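Long-range contacts in poly-beta-1,6-N-acetyl-D-glucosamine export protein (Escherichia coli, PDB 4Y25), which exports the biofilm adhesin poly-beta-1,6-N-acetyl-D-glucosamine across the outer membrane, this chain being the exporter's C-terminal beta-barrel domain: residues A[97-102]-A[113-118]; A[248-253]-A[281-286]. All blocks are in the same frame, centred on the assembly; numbering follows the deposited sequence.

Contact 1: residues A[97-102]-A[113-118]; sequences GARLSG and GSQLER
Arg99 of strand 94-105 lies against Gln115 and Glu117 of strand 110-118. Its CB is 3.9 Å from Leu116 O, and CG, anti to the backbone N (chi1 179°), approaches the same carbonyl oxygen at 3.5 Å. CD reaches the amide end of Gln115, 3.5 Å from NE2, and is 4.1 Å from Glu117 OE2, the Arg99 and Glu117 side chains lying side by side and pointing the same way. The chain bends at chi3, and NE and NH2 turn to strand 79-89, with salt bridges from NE to Glu84 and from NH2 to Glu82, while NH1 stays near Gln115 NE2, the guanidinium and amide planes 52° apart. The segments are facing parts of the antiparallel beta hairpin of these strands in the outer-membrane barrel, and Arg99, Ser101, Gln115 and Glu117 project from its inner face. Here Ser101 CB sits against the Gln115 amide, 3.6 Å from CD. Leu100 and Leu116 point outward from a hydrogen-bonded pair, their CB atoms 4.2 Å apart on the barrel surface, where they may face lipid. Leu100 N donates to Leu116 O at 2.7 Å; Gly102 and Ser114 exchange two bonds, Ser114 N to Gly102 O being 2.8 Å.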
loop_
_atom_site.group_PDB
_atom_site.type_symbol
_atom_site.label_atom_id
_atom_site.label_comp_id
_atom_site.label_asym_id
_atom_site.label_seq_id
_atom_site.Cartn_x
_atom_site.Cartn_y
_atom_site.Cartn_z
ATOM N N GLY A 97 14.945 -10.220 -8.164
ATOM C CA GLY A 97 14.070 -9.799 -7.087
ATOM C C GLY A 97 13.201 -10.909 -6.517
ATOM O O GLY A 97 12.712 -11.763 -7.251
ATOM N N ALA A 98 12.999 -10.890 -5.202
ATOM C CA ALA A 98 12.196 -11.910 -4.536
ATOM C C ALA A 98 11.435 -11.359 -3.330
ATOM O O ALA A 98 11.884 -10.421 -2.671
ATOM C CB ALA A 98 13.078 -13.073 -4.107
ATOM N N ARG A 99 10.283 -11.952 -3.038
ATOM C CA ARG A 99 9.501 -11.540 -1.879
ATOM C C ARG A 99 8.996 -12.733 -1.071
ATOM O O ARG A 99 8.516 -13.721 -1.628
ATOM C CB ARG A 99 8.324 -10.667 -2.312
ATOM C CG ARG A 99 7.447 -10.204 -1.161
ATOM C CD ARG A 99 6.417 -9.188 -1.621
ATOM N NE ARG A 99 5.523 -9.743 -2.631
ATOM C CZ ARG A 99 4.474 -10.510 -2.356
ATOM N NH1 ARG A 99 4.184 -10.818 -1.099
ATOM N NH2 ARG A 99 3.713 -10.973 -3.339
ATOM N N LEU A 100 9.122 -12.636 0.247
ATOM C CA LEU A 100 8.573 -13.636 1.152
ATOM C C LEU A 100 7.732 -12.943 2.213
ATOM O O LEU A 100 8.201 -12.022 2.881
ATOM C CB LEU A 100 9.683 -14.458 1.805
ATOM C CG LEU A 100 9.205 -15.487 2.831
ATOM C CD1 LEU A 100 8.313 -16.533 2.175
ATOM C CD2 LEU A 100 10.386 -16.145 3.533
ATOM N N SER A 101 6.487 -13.379 2.364
ATOM C CA SER A 101 5.578 -12.725 3.296
ATOM C C SER A 101 4.524 -13.678 3.836
ATOM O O SER A 101 4.241 -14.720 3.238
ATOM C CB SER A 101 4.897 -11.533 2.623
ATOM O OG SER A 101 4.231 -11.930 1.438
ATOM N N GLY A 102 3.942 -13.305 4.970
ATOM C CA GLY A 102 2.887 -14.094 5.572
ATOM C C GLY A 102 2.323 -13.476 6.834
ATOM O O GLY A 102 2.931 -12.587 7.432
ATOM N N GLY A 113 2.270 -10.322 11.321
ATOM C CA GLY A 113 2.656 -10.436 9.927
ATOM C C GLY A 113 4.127 -10.149 9.693
ATOM O O GLY A 113 4.729 -9.318 10.373
ATOM N N SER A 114 4.704 -10.845 8.721
ATOM C CA SER A 114 6.117 -10.700 8.391
ATOM C C SER A 114 6.274 -10.522 6.885
ATOM O O SER A 114 5.423 -10.970 6.114
ATOM C CB SER A 114 6.908 -11.919 8.880
ATOM O OG SER A 114 8.305 -11.710 8.781
ATOM N N GLN A 115 7.354 -9.872 6.459
ATOM C CA GLN A 115 7.557 -9.637 5.033
ATOM C C GLN A 115 9.006 -9.310 4.670
ATOM O O GLN A 115 9.564 -8.308 5.118
ATOM C CB GLN A 115 6.633 -8.512 4.558
ATOM C CG GLN A 115 6.554 -8.360 3.051
ATOM C CD GLN A 115 5.170 -7.950 2.584
ATOM O OE1 GLN A 115 4.283 -7.677 3.393
ATOM N NE2 GLN A 115 4.978 -7.908 1.272
ATOM N N LEU A 116 9.602 -10.175 3.851
ATOM C CA LEU A 116 10.944 -9.969 3.309
ATOM C C LEU A 116 10.901 -9.631 1.830
ATOM O O LEU A 116 10.160 -10.257 1.073
ATOM C CB LEU A 116 11.802 -11.211 3.494
ATOM C CG LEU A 116 12.244 -11.579 4.895
ATOM C CD1 LEU A 116 13.051 -12.847 4.790
ATOM C CD2 LEU A 116 13.059 -10.441 5.466
ATOM N N GLU A 117 11.700 -8.654 1.409
ATOM C CA GLU A 117 11.716 -8.276 0.001
ATOM C C GLU A 117 13.106 -7.956 -0.552
ATOM O O GLU A 117 13.942 -7.342 0.113
ATOM C CB GLU A 117 10.788 -7.071 -0.245
ATOM C CG GLU A 117 9.661 -6.893 0.771
ATOM C CD GLU A 117 8.480 -6.109 0.224
ATOM O OE1 GLU A 117 8.619 -5.478 -0.845
ATOM O OE2 GLU A 117 7.407 -6.131 0.864
ATOM N N ARG A 118 13.332 -8.418 -1.777
ATOM C CA ARG A 118 14.383 -7.912 -2.649
ATOM C C ARG A 118 13.787 -7.893 -4.060
ATOM O O ARG A 118 13.100 -8.830 -4.439
ATOM C CB ARG A 118 15.652 -8.778 -2.575
ATOM C CG ARG A 118 15.601 -10.066 -3.395
ATOM C CD ARG A 118 16.974 -10.674 -3.658
ATOM N NE ARG A 118 16.892 -12.124 -3.824
ATOM C CZ ARG A 118 17.878 -12.885 -4.287
ATOM N NH1 ARG A 118 19.033 -12.339 -4.641
ATOM N NH2 ARG A 118 17.707 -14.196 -4.403
#

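Contact 2: residues A[248-253]-A[281-286]; sequences TDVVTQ and GDREHN
The guanidinium of Arg283 is the flat group at the centre of this contact, and Val250 and Thr252 meet it from different directions. Val250 CG1 stands over one face, 3.3 Å above the plane and displaced toward the rim, with NE and CZ the atoms closest to it. Thr252 CG2 comes to the edge instead, in the plane, where it touches NH2. Both methyls branch to the position between the backbone N and the carbonyl carbon of their residues; for Val250 the torsion is chi1 62°.

One polar bond joins the two segments: Arg283 NE donates to Val250 O over 3.1 Å. It is bent, with 143° at the hydrogen, and the donor stands above the carbonyl plane while the oxygen is tilted from the guanidinium plane. The bend at chi3 (66°) turns NE out of the line of the chain, toward Val250 O. The Arg283 and Asp249 side chains cross at about a right angle, with CG and CD of the arginine against the carboxylate, Asp249 OD2 being 3.6 Å from Arg283 CD. The charged atoms do not meet, since Asp249 OD1 remains 4.7 Å from Arg283 NE; any attraction would act at a distance. Asp249 OD1 accepts a bond from Val250 N. Asp282 OD1 lies 3.9 Å from Asp249 OD2, a like-charged approach that the neighbouring arginine may temper.

The segments run nearly parallel, their axes 9.0 Å apart, as expected for next-but-one strands of an antiparallel barrel. Between strands 247-262 and 283-297 lies strand 266-278, whose Lys276 and Arg277 form backbone hydrogen bonds with Thr252 and Glu284. Arg283 reaches across the outer side of that strand's end, close to the like-charged Lys276, while strand 228-243 pairs with Asp249 on the far flank.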
loop_
_atom_site.group_PDB
_atom_site.type_symbol
_atom_site.label_atom_id
_atom_site.label_comp_id
_atom_site.label_asym_id
_atom_site.label_seq_id
_atom_site.Cartn_x
_atom_site.Cartn_y
_atom_site.Cartn_z
ATOM N N THR A 248 8.060 22.096 11.960
ATOM C CA THR A 248 6.746 21.489 11.775
ATOM C C THR A 248 5.817 22.362 10.937
ATOM O O THR A 248 5.788 23.582 11.090
ATOM C CB THR A 248 6.072 21.199 13.144
ATOM O OG1 THR A 248 6.782 20.152 13.816
ATOM C CG2 THR A 248 4.617 20.776 12.971
ATOM N N ASP A 249 5.073 21.729 10.037
ATOM C CA ASP A 249 3.958 22.391 9.378
ATOM C C ASP A 249 2.759 21.446 9.340
ATOM O O ASP A 249 2.802 20.348 9.894
ATOM C CB ASP A 249 4.336 22.852 7.969
ATOM C CG ASP A 249 3.645 24.147 7.577
ATOM O OD1 ASP A 249 2.574 24.450 8.147
ATOM O OD2 ASP A 249 4.173 24.867 6.705
ATOM N N VAL A 250 1.692 21.880 8.679
ATOM C CA VAL A 250 0.420 21.172 8.722
ATOM C C VAL A 250 0.302 20.113 7.617
ATOM O O VAL A 250 0.847 20.270 6.524
ATOM C CB VAL A 250 -0.758 22.178 8.625
ATOM C CG1 VAL A 250 -0.711 22.937 7.307
ATOM C CG2 VAL A 250 -2.103 21.485 8.812
ATOM N N VAL A 251 -0.394 19.023 7.926
ATOM C CA VAL A 251 -0.701 17.996 6.940
ATOM C C VAL A 251 -2.202 17.940 6.696
ATOM O O VAL A 251 -2.992 17.857 7.635
ATOM C CB VAL A 251 -0.211 16.605 7.389
ATOM C CG1 VAL A 251 -0.731 15.519 6.451
ATOM C CG2 VAL A 251 1.295 16.577 7.447
ATOM N N THR A 252 -2.595 17.996 5.431
ATOM C CA THR A 252 -4.000 17.871 5.079
ATOM C C THR A 252 -4.163 16.842 3.965
ATOM O O THR A 252 -3.334 16.754 3.057
ATOM C CB THR A 252 -4.598 19.225 4.647
ATOM O OG1 THR A 252 -5.981 19.055 4.315
ATOM C CG2 THR A 252 -3.860 19.778 3.442
ATOM N N GLN A 253 -5.220 16.043 4.046
ATOM C CA GLN A 253 -5.446 15.018 3.036
ATOM C C GLN A 253 -6.928 14.765 2.793
ATOM O O GLN A 253 -7.735 14.744 3.724
ATOM C CB GLN A 253 -4.740 13.719 3.434
ATOM C CG GLN A 253 -5.130 13.182 4.796
ATOM C CD GLN A 253 -4.184 12.102 5.280
ATOM O OE1 GLN A 253 -3.056 11.989 4.798
ATOM N NE2 GLN A 253 -4.639 11.302 6.239
ATOM N N GLY A 281 10.939 21.812 4.403
ATOM C CA GLY A 281 10.548 23.204 4.524
ATOM C C GLY A 281 9.061 23.439 4.366
ATOM O O GLY A 281 8.278 23.125 5.263
ATOM N N ASP A 282 8.669 23.998 3.225
ATOM C CA ASP A 282 7.271 24.347 3.002
ATOM C C ASP A 282 6.555 23.277 2.177
ATOM O O ASP A 282 7.184 22.460 1.504
ATOM C CB ASP A 282 7.163 25.722 2.331
ATOM C CG ASP A 282 5.724 26.187 2.173
ATOM O OD1 ASP A 282 5.046 26.396 3.202
ATOM O OD2 ASP A 282 5.273 26.346 1.019
ATOM N N ARG A 283 5.229 23.308 2.240
ATOM C CA ARG A 283 4.373 22.246 1.735
ATOM C C ARG A 283 4.206 22.222 0.216
ATOM O O ARG A 283 3.942 23.248 -0.412
ATOM C CB ARG A 283 3.001 22.372 2.395
ATOM C CG ARG A 283 3.081 22.652 3.887
ATOM C CD ARG A 283 1.824 23.330 4.400
ATOM N NE ARG A 283 0.652 22.467 4.306
ATOM C CZ ARG A 283 -0.518 22.853 3.810
ATOM N NH1 ARG A 283 -0.678 24.091 3.362
ATOM N NH2 ARG A 283 -1.532 22.001 3.766
ATOM N N GLU A 284 4.364 21.036 -0.364
ATOM C CA GLU A 284 3.971 20.794 -1.746
ATOM C C GLU A 284 2.743 19.886 -1.765
ATOM O O GLU A 284 2.460 19.199 -0.782
ATOM C CB GLU A 284 5.117 20.171 -2.551
ATOM C CG GLU A 284 6.085 21.181 -3.170
ATOM C CD GLU A 284 5.521 21.894 -4.395
ATOM O OE1 GLU A 284 4.285 21.901 -4.585
ATOM O OE2 GLU A 284 6.323 22.448 -5.177
ATOM N N HIS A 285 2.013 19.887 -2.876
ATOM C CA HIS A 285 0.765 19.134 -2.959
ATOM C C HIS A 285 0.851 17.956 -3.928
ATOM O O HIS A 285 1.499 18.038 -4.971
ATOM C CB HIS A 285 -0.382 20.059 -3.374
ATOM C CG HIS A 285 -0.250 20.591 -4.767
ATOM N ND1 HIS A 285 -0.688 19.895 -5.873
ATOM C CD2 HIS A 285 0.275 21.748 -5.234
ATOM C CE1 HIS A 285 -0.440 20.602 -6.962
ATOM N NE2 HIS A 285 0.143 21.731 -6.602
ATOM N N ASN A 286 0.189 16.858 -3.576
ATOM C CA ASN A 286 0.096 15.707 -4.465
ATOM C C ASN A 286 -1.348 15.392 -4.820
ATOM O O ASN A 286 -2.202 15.271 -3.947
ATOM C CB ASN A 286 0.756 14.479 -3.841
ATOM C CG ASN A 286 2.266 14.573 -3.834
ATOM O OD1 ASN A 286 2.871 15.068 -4.786
ATOM N ND2 ASN A 286 2.887 14.091 -2.763
#

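Overall arrangement
Contacts 1 and 2 belong to the same closed antiparallel sheet of 16 strands but lie on opposite sides of the chain's centre. Their centres are 32 Å apart and their nearest atoms about 20 Å, so neither touches the other. In sequence they follow one another: the hairpin of 97-102 and 113-118 closes before 248-253 begins. They also differ in kind. Contact 1 joins adjacent strands, paired by backbone bonds, its centre 14 Å from that of the chain. Contact 2 spans an intervening strand at the surface, 21 Å out, where a side chain makes the join. The barrel they share forms the membrane-spanning part of the exporter.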